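Local coordinates for Tlr1789 protein (Thermosynechococcus elongatus, PDB 2X8X), which probably helps insert and assemble beta-barrel proteins in the cyanobacterial outer membrane, this piece being its N-terminal region of three successive POTRA domains, at residues A214-Q219 / N225-I230; V157-L162 / F176-E181; Q42-I47 / A54-V59. All coordinates share one frame; numbering follows the deposited sequence.

From the N terminus, contact 3 comes first: it closes a short connection between helix 37-48 and strand 53-63, packing a helix on an edge strand of the first POTRA unit. The chain then passes through the middle unit before contact 2 closes a longer loop, bringing helix 175-179 back over strand 154-161. Contact 1 follows as the hairpin of strands 208-217 and 224-232. The three loops lie in series, so none nests in or crosses another. Contacts 1 and 2 meet in one sheet, where strand 224-232 lies between 154-161 and 208-217; Asn225 OD1 reaches Thr158 OG1. Contact 3 lies far off, its centre about 48 Å from that of contact 1.

Contact 1: A214-Q219 / N225-I230; sequences ALEPGQ and NLILNI
Leu215 and Leu226 meet on one face of the last POTRA hairpin, while Ala214, Glu216, Asn225 and Ile227 occupy the other. The leucines approach at a slant and touch through Leu215 CD2 and Leu226 CD1, a tight 3.4 Å. Their different first torsions, -57° for Leu215 and 177° for Leu226, swing the two methyls together; branched apolar ends suit a face where Leu190 packs on Leu215 and Val213 of strand 208-217 on Leu226.

Opposite, Glu216 runs diagonally over Ile227, its CG lying 4.0 Å from Ile227 CG1. Extended beyond CG, the glutamate carries its carboxylate alongside the CD1 end of the isoleucine. Glu216 OE1 accepts a hydrogen bond from a water (2.6 Å) and forms a salt bridge with Arg160. The same water accepts a bond from Asn225 ND2 at 3.0 Å, and Asn225 OD1 turns to Thr158. Ala214, small and apolar, brings CB to 4.1 Å from Ile227 CB.

Paired antiparallel backbone bonds join Ala214 to Ile227 and Glu216 to Asn225, with Asn225 N to Glu216 O at 2.7 Å. The chemistry is therefore two-sided: one face is apolar, whereas the other combines an aliphatic floor with a polar network that probably stabilises the Glu216 charge.

Contact 2: V157-L162 / F176-E181; sequences VTYRFL and FVISRE
Tyr159 and Phe161 of an outer sheet strand receive Ile178 from the short first helix of the third POTRA domain, a fold in which two helices cover one face of a three-stranded sheet. The tight part of the contact centres on this isoleucine, which divides its branches between the rings. A chi1 of -68° leaves Ile178 CG2 anti to the backbone N, and this branch lies against the phenol end of the tyrosine, 3.7 Å from Tyr159 CZ. The other arm ends in CD1, which hovers loosely above one face of the Tyr159 ring, toward its rim; its closer touch is at the edge of the Phe161 ring, where Ile178 CD1 lies 3.8 Å from Phe161 CZ. Ile230 and Leu202 also press on Ile178, so a branched, wholly apolar residue fits this interior position. Phenylalanine likewise suits its buried site.

Toward Ser179 the contact thins to a touch at the hydroxyl and turns polar. Tyrosine adds a hydroxyl to the aromatic surface and suits this partly exposed boundary, but no hydrogen bond crosses it: the approach to the Ser179 amide has poor geometry. On the far side of the helical turn, exposed Phe176 and Arg180 face away from the strand, and Phe176 CE1 lies over one face of the guanidinium. At the boundary itself, Tyr159 OH rests 3.5 Å from Ser179 CB.

Contact 3: Q42-I47 / A54-V59; sequences QDTNAI and ADVNAV
The helix-on-sheet layer of the first POTRA domain is joined here: Thr44 and Ile47, one turn apart on helix 37-48, sit on Val56 and Ala58 of the edge strand 53-63. The segments run nearly antiparallel, at 154°, with their axes 8.1 Å apart at closest approach. Such close spacing goes with the modest size of Thr44, Val56 and Ala58.

Val56 makes the most contacts, touching both helix residues. Its CG1 lies between them, meeting Thr44 CB at 3.7 Å and also facing the flank of Ile47, whose CD1 lies 4.1 Å from Val56 CG1. The second methyl of the valine meets Ile47 alone, with Val56 CG2 at 3.9 Å from Ile47 CG2. The two branched side chains thus meet at a slant through several methyls, and beta-branched valine combines a strand-compatible backbone with a broad apolar head. Ile47 is buried, its bulk shared with Phe71, Val23 and Val26, which places it at the inner side of the contact.

Thr44 lies nearer the surface and has to serve two environments. Its hydroxyl takes the position between backbone N and carbonyl carbon (chi1 73°), from which OG1 hydrogen-bonds to Gln41 O one turn back. A polar group is thereby satisfied within the helix, and the methyl is left to face the sheet. Farther along the strand, Ala58 is small and apolar and receives that methyl: Thr44 CG2 touches Ala58 CB at 3.7 Å.

Contact 1: A214-Q219 / N225-I230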
# COMPACT_ATOMS: atom_id res chain seq x y z
N ALA A 214 -13.87 -19.68 -7.71
CA ALA A 214 -12.87 -18.99 -8.54
C ALA A 214 -13.24 -17.52 -8.53
O ALA A 214 -14.44 -17.22 -8.42
CB ALA A 214 -12.89 -19.55 -9.93
N LEU A 215 -12.28 -16.62 -8.71
CA LEU A 215 -12.52 -15.16 -8.74
C LEU A 215 -12.23 -14.58 -10.10
O LEU A 215 -11.23 -14.90 -10.70
CB LEU A 215 -11.65 -14.47 -7.68
CG LEU A 215 -11.87 -14.98 -6.24
CD1 LEU A 215 -10.87 -14.38 -5.23
CD2 LEU A 215 -13.28 -14.69 -5.77
N GLU A 216 -13.11 -13.73 -10.62
CA GLU A 216 -12.78 -12.95 -11.81
C GLU A 216 -12.93 -11.46 -11.51
O GLU A 216 -13.75 -11.08 -10.66
CB GLU A 216 -13.70 -13.40 -12.96
CG GLU A 216 -13.41 -14.90 -13.27
CD GLU A 216 -14.18 -15.49 -14.47
OE1 GLU A 216 -15.23 -14.94 -14.92
OE2 GLU A 216 -13.72 -16.55 -14.94
N PRO A 217 -12.16 -10.61 -12.21
CA PRO A 217 -12.25 -9.15 -11.89
C PRO A 217 -13.65 -8.63 -12.23
O PRO A 217 -14.19 -8.98 -13.30
CB PRO A 217 -11.18 -8.50 -12.82
CG PRO A 217 -10.53 -9.64 -13.62
CD PRO A 217 -11.38 -10.89 -13.44
N GLY A 218 -14.28 -7.84 -11.35
CA GLY A 218 -15.56 -7.19 -11.72
C GLY A 218 -15.49 -6.19 -12.90
O GLY A 218 -14.45 -5.93 -13.54
N GLN A 219 -16.64 -5.59 -13.17
CA GLN A 219 -16.70 -4.39 -14.04
C GLN A 219 -15.84 -3.19 -13.53
O GLN A 219 -15.04 -2.60 -14.30
CB GLN A 219 -18.16 -3.99 -14.14
CG GLN A 219 -18.89 -5.10 -14.84
CD GLN A 219 -18.46 -5.18 -16.34
OE1 GLN A 219 -17.93 -4.21 -16.93
NE2 GLN A 219 -18.75 -6.33 -16.96
N ASN A 225 -16.03 -10.76 -9.17
CA ASN A 225 -17.10 -11.67 -9.52
C ASN A 225 -16.75 -13.05 -8.88
O ASN A 225 -15.74 -13.70 -9.25
CB ASN A 225 -17.29 -11.68 -11.07
CG ASN A 225 -18.45 -12.66 -11.57
OD1 ASN A 225 -19.27 -13.17 -10.77
ND2 ASN A 225 -18.49 -12.92 -12.92
N LEU A 226 -17.52 -13.46 -7.88
CA LEU A 226 -17.25 -14.76 -7.23
C LEU A 226 -17.93 -15.91 -8.04
O LEU A 226 -19.19 -15.93 -8.18
CB LEU A 226 -17.69 -14.82 -5.76
CG LEU A 226 -17.44 -16.22 -5.19
CD1 LEU A 226 -16.09 -16.18 -4.59
CD2 LEU A 226 -18.41 -16.70 -4.16
N ILE A 227 -17.13 -16.86 -8.51
CA ILE A 227 -17.68 -17.93 -9.37
C ILE A 227 -17.69 -19.16 -8.51
O ILE A 227 -16.67 -19.48 -7.87
CB ILE A 227 -16.76 -18.27 -10.58
CG1 ILE A 227 -16.26 -17.02 -11.35
CG2 ILE A 227 -17.42 -19.29 -11.49
CD1 ILE A 227 -17.29 -16.12 -11.87
N LEU A 228 -18.84 -19.84 -8.45
CA LEU A 228 -18.92 -21.18 -7.86
C LEU A 228 -19.06 -22.18 -9.02
O LEU A 228 -20.02 -22.13 -9.77
CB LEU A 228 -20.13 -21.28 -6.94
CG LEU A 228 -20.23 -20.47 -5.65
CD1 LEU A 228 -21.36 -21.05 -4.78
CD2 LEU A 228 -18.87 -20.45 -4.92
N ASN A 229 -18.09 -23.10 -9.17
CA ASN A 229 -18.10 -24.09 -10.20
C ASN A 229 -18.61 -25.33 -9.49
O ASN A 229 -17.93 -25.87 -8.57
CB ASN A 229 -16.68 -24.32 -10.71
CG ASN A 229 -16.19 -23.15 -11.58
OD1 ASN A 229 -16.80 -22.85 -12.55
ND2 ASN A 229 -15.14 -22.45 -11.15
N ILE A 230 -19.79 -25.78 -9.92
CA ILE A 230 -20.53 -26.75 -9.15
C ILE A 230 -20.82 -27.95 -9.96
O ILE A 230 -21.34 -27.80 -11.05
CB ILE A 230 -21.90 -26.14 -8.70
CG1 ILE A 230 -21.69 -24.93 -7.77
CG2 ILE A 230 -22.74 -27.19 -7.97
CD1 ILE A 230 -23.04 -24.16 -7.55
O HOH W 1 -16.31 -12.60 -14.95

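Contact 2: V157-L162 / F176-E181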
# COMPACT_ATOMS: atom_id res chain seq x y z
N VAL A 157 -22.23 -12.80 -7.65
CA VAL A 157 -21.89 -14.21 -7.41
C VAL A 157 -22.60 -14.99 -8.50
O VAL A 157 -23.83 -14.88 -8.64
CB VAL A 157 -22.36 -14.72 -6.02
CG1 VAL A 157 -22.02 -16.23 -5.80
CG2 VAL A 157 -21.76 -13.85 -4.93
N THR A 158 -21.82 -15.83 -9.21
CA THR A 158 -22.23 -16.52 -10.45
C THR A 158 -22.09 -18.00 -10.18
O THR A 158 -21.00 -18.43 -9.77
CB THR A 158 -21.21 -16.20 -11.62
OG1 THR A 158 -21.01 -14.77 -11.72
CG2 THR A 158 -21.65 -16.85 -13.03
N TYR A 159 -23.17 -18.76 -10.41
CA TYR A 159 -23.09 -20.23 -10.38
C TYR A 159 -22.81 -20.81 -11.76
O TYR A 159 -23.49 -20.46 -12.72
CB TYR A 159 -24.38 -20.89 -9.82
CG TYR A 159 -24.90 -20.28 -8.56
CD1 TYR A 159 -24.03 -19.84 -7.54
CD2 TYR A 159 -26.29 -20.12 -8.38
CE1 TYR A 159 -24.52 -19.20 -6.41
CE2 TYR A 159 -26.79 -19.52 -7.25
CZ TYR A 159 -25.91 -19.06 -6.26
OH TYR A 159 -26.41 -18.48 -5.13
N ARG A 160 -21.83 -21.70 -11.89
CA ARG A 160 -21.66 -22.38 -13.17
C ARG A 160 -21.76 -23.90 -12.93
O ARG A 160 -20.97 -24.49 -12.15
CB ARG A 160 -20.30 -22.01 -13.78
CG ARG A 160 -20.12 -20.53 -14.06
CD ARG A 160 -18.76 -20.30 -14.70
NE ARG A 160 -18.72 -18.86 -14.99
CZ ARG A 160 -17.62 -18.15 -15.13
NH1 ARG A 160 -16.43 -18.73 -15.03
NH2 ARG A 160 -17.70 -16.86 -15.35
N PHE A 161 -22.77 -24.53 -13.51
CA PHE A 161 -22.95 -25.96 -13.35
C PHE A 161 -22.17 -26.77 -14.38
O PHE A 161 -22.15 -26.43 -15.56
CB PHE A 161 -24.45 -26.29 -13.29
CG PHE A 161 -25.14 -25.63 -12.08
CD1 PHE A 161 -25.55 -24.30 -12.13
CD2 PHE A 161 -25.33 -26.35 -10.89
CE1 PHE A 161 -26.17 -23.66 -11.01
CE2 PHE A 161 -25.97 -25.74 -9.76
CZ PHE A 161 -26.36 -24.40 -9.82
N LEU A 162 -21.51 -27.84 -13.95
CA LEU A 162 -20.57 -28.54 -14.83
C LEU A 162 -20.77 -30.01 -14.68
O LEU A 162 -21.05 -30.45 -13.56
CB LEU A 162 -19.12 -28.22 -14.46
CG LEU A 162 -18.68 -26.77 -14.28
CD1 LEU A 162 -17.24 -26.74 -13.73
CD2 LEU A 162 -18.81 -25.87 -15.54
N PHE A 176 -32.21 -20.32 -5.10
CA PHE A 176 -32.41 -19.96 -3.68
C PHE A 176 -31.78 -20.97 -2.72
O PHE A 176 -31.34 -20.61 -1.63
CB PHE A 176 -33.90 -19.69 -3.33
CG PHE A 176 -34.77 -20.93 -3.38
CD1 PHE A 176 -34.85 -21.80 -2.28
CD2 PHE A 176 -35.50 -21.25 -4.54
CE1 PHE A 176 -35.66 -23.01 -2.34
CE2 PHE A 176 -36.32 -22.43 -4.60
CZ PHE A 176 -36.39 -23.31 -3.50
N VAL A 177 -31.75 -22.24 -3.12
CA VAL A 177 -31.24 -23.34 -2.28
C VAL A 177 -29.80 -23.09 -1.92
O VAL A 177 -29.40 -23.31 -0.76
CB VAL A 177 -31.42 -24.73 -2.94
CG1 VAL A 177 -30.77 -25.86 -2.11
CG2 VAL A 177 -32.88 -25.05 -3.07
N ILE A 178 -29.05 -22.60 -2.90
CA ILE A 178 -27.64 -22.28 -2.71
C ILE A 178 -27.49 -20.92 -2.02
O ILE A 178 -26.76 -20.80 -1.03
CB ILE A 178 -26.87 -22.26 -4.04
CG1 ILE A 178 -26.80 -23.69 -4.62
CG2 ILE A 178 -25.48 -21.75 -3.82
CD1 ILE A 178 -26.54 -23.68 -6.11
N SER A 179 -28.19 -19.93 -2.55
CA SER A 179 -28.02 -18.56 -2.06
C SER A 179 -28.33 -18.47 -0.53
O SER A 179 -27.67 -17.74 0.23
CB SER A 179 -28.93 -17.67 -2.91
OG SER A 179 -28.85 -16.35 -2.42
N ARG A 180 -29.32 -19.21 -0.07
CA ARG A 180 -29.74 -19.09 1.33
C ARG A 180 -28.77 -19.71 2.31
O ARG A 180 -28.89 -19.51 3.52
CB ARG A 180 -31.13 -19.63 1.53
CG ARG A 180 -31.22 -21.13 1.76
CD ARG A 180 -32.73 -21.50 1.70
NE ARG A 180 -32.92 -22.89 1.27
CZ ARG A 180 -34.07 -23.57 1.34
NH1 ARG A 180 -35.17 -23.01 1.83
NH2 ARG A 180 -34.10 -24.83 0.91
N GLU A 181 -27.80 -20.47 1.79
CA GLU A 181 -26.75 -20.99 2.65
C GLU A 181 -25.56 -20.07 2.77
O GLU A 181 -24.68 -20.33 3.61
CB GLU A 181 -26.27 -22.35 2.13
CG GLU A 181 -27.41 -23.35 2.10
CD GLU A 181 -28.00 -23.65 3.47
OE1 GLU A 181 -27.24 -23.71 4.49
OE2 GLU A 181 -29.22 -23.88 3.50

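Contact 3: Q42-I47 / A54-V59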
# COMPACT_ATOMS: atom_id res chain seq x y z
N GLN A 42 26.39 10.40 -4.34
CA GLN A 42 26.13 9.45 -3.25
C GLN A 42 25.63 10.10 -1.99
O GLN A 42 24.77 9.53 -1.35
CB GLN A 42 27.37 8.61 -2.88
CG GLN A 42 27.89 7.71 -4.03
CD GLN A 42 29.45 7.34 -3.96
OE1 GLN A 42 30.19 7.71 -3.01
NE2 GLN A 42 29.91 6.61 -4.97
N ASP A 43 26.18 11.28 -1.61
CA ASP A 43 25.61 12.06 -0.46
C ASP A 43 24.13 12.45 -0.64
O ASP A 43 23.33 12.37 0.31
CB ASP A 43 26.42 13.33 -0.10
CG ASP A 43 27.80 13.02 0.56
OD1 ASP A 43 28.02 11.92 1.18
OD2 ASP A 43 28.68 13.90 0.46
N THR A 44 23.75 12.89 -1.84
CA THR A 44 22.34 13.22 -2.06
C THR A 44 21.47 11.93 -2.03
O THR A 44 20.34 11.95 -1.53
CB THR A 44 22.02 14.00 -3.41
OG1 THR A 44 22.12 13.11 -4.54
CG2 THR A 44 22.87 15.26 -3.60
N ASN A 45 22.02 10.83 -2.57
CA ASN A 45 21.32 9.52 -2.41
C ASN A 45 21.10 9.17 -0.94
O ASN A 45 20.02 8.76 -0.55
CB ASN A 45 22.12 8.39 -2.99
CG ASN A 45 22.29 8.45 -4.46
OD1 ASN A 45 23.16 7.75 -5.01
ND2 ASN A 45 21.48 9.23 -5.13
N ALA A 46 22.14 9.27 -0.12
CA ALA A 46 22.00 8.97 1.34
C ALA A 46 21.00 9.83 2.06
O ALA A 46 20.27 9.35 2.94
CB ALA A 46 23.38 9.05 2.06
N ILE A 47 20.97 11.12 1.74
CA ILE A 47 19.97 11.99 2.32
C ILE A 47 18.58 11.63 1.85
O ILE A 47 17.60 11.61 2.64
CB ILE A 47 20.28 13.46 1.92
CG1 ILE A 47 21.63 13.91 2.50
CG2 ILE A 47 19.17 14.33 2.42
CD1 ILE A 47 22.19 15.22 1.84
N ALA A 54 11.40 15.34 -0.17
CA ALA A 54 10.84 15.24 -1.52
C ALA A 54 11.89 15.47 -2.60
O ALA A 54 11.71 15.01 -3.75
CB ALA A 54 9.68 16.27 -1.70
N ASP A 55 12.96 16.19 -2.27
CA ASP A 55 13.88 16.63 -3.27
C ASP A 55 15.18 16.97 -2.55
O ASP A 55 15.17 17.41 -1.41
CB ASP A 55 13.34 17.88 -4.02
CG ASP A 55 14.01 18.05 -5.39
OD1 ASP A 55 15.02 17.36 -5.69
OD2 ASP A 55 13.54 18.91 -6.16
N VAL A 56 16.30 16.62 -3.19
CA VAL A 56 17.67 16.82 -2.63
C VAL A 56 18.56 17.24 -3.82
O VAL A 56 18.62 16.49 -4.83
CB VAL A 56 18.25 15.53 -2.00
CG1 VAL A 56 19.64 15.84 -1.31
CG2 VAL A 56 17.26 14.92 -0.95
N ASN A 57 19.25 18.39 -3.70
CA ASN A 57 20.28 18.78 -4.64
C ASN A 57 21.57 19.22 -3.92
O ASN A 57 21.51 19.87 -2.85
CB ASN A 57 19.83 20.00 -5.46
CG ASN A 57 18.70 19.66 -6.45
OD1 ASN A 57 18.95 19.58 -7.65
ND2 ASN A 57 17.46 19.45 -5.94
N ALA A 58 22.72 18.88 -4.49
CA ALA A 58 24.04 19.33 -3.98
C ALA A 58 24.54 20.46 -4.91
O ALA A 58 24.58 20.29 -6.14
CB ALA A 58 25.00 18.22 -4.04
N VAL A 59 24.88 21.62 -4.35
CA VAL A 59 25.27 22.73 -5.21
C VAL A 59 26.63 23.32 -4.71
O VAL A 59 26.74 23.74 -3.55
CB VAL A 59 24.16 23.78 -5.28
CG1 VAL A 59 24.69 25.05 -5.95
CG2 VAL A 59 22.88 23.21 -6.03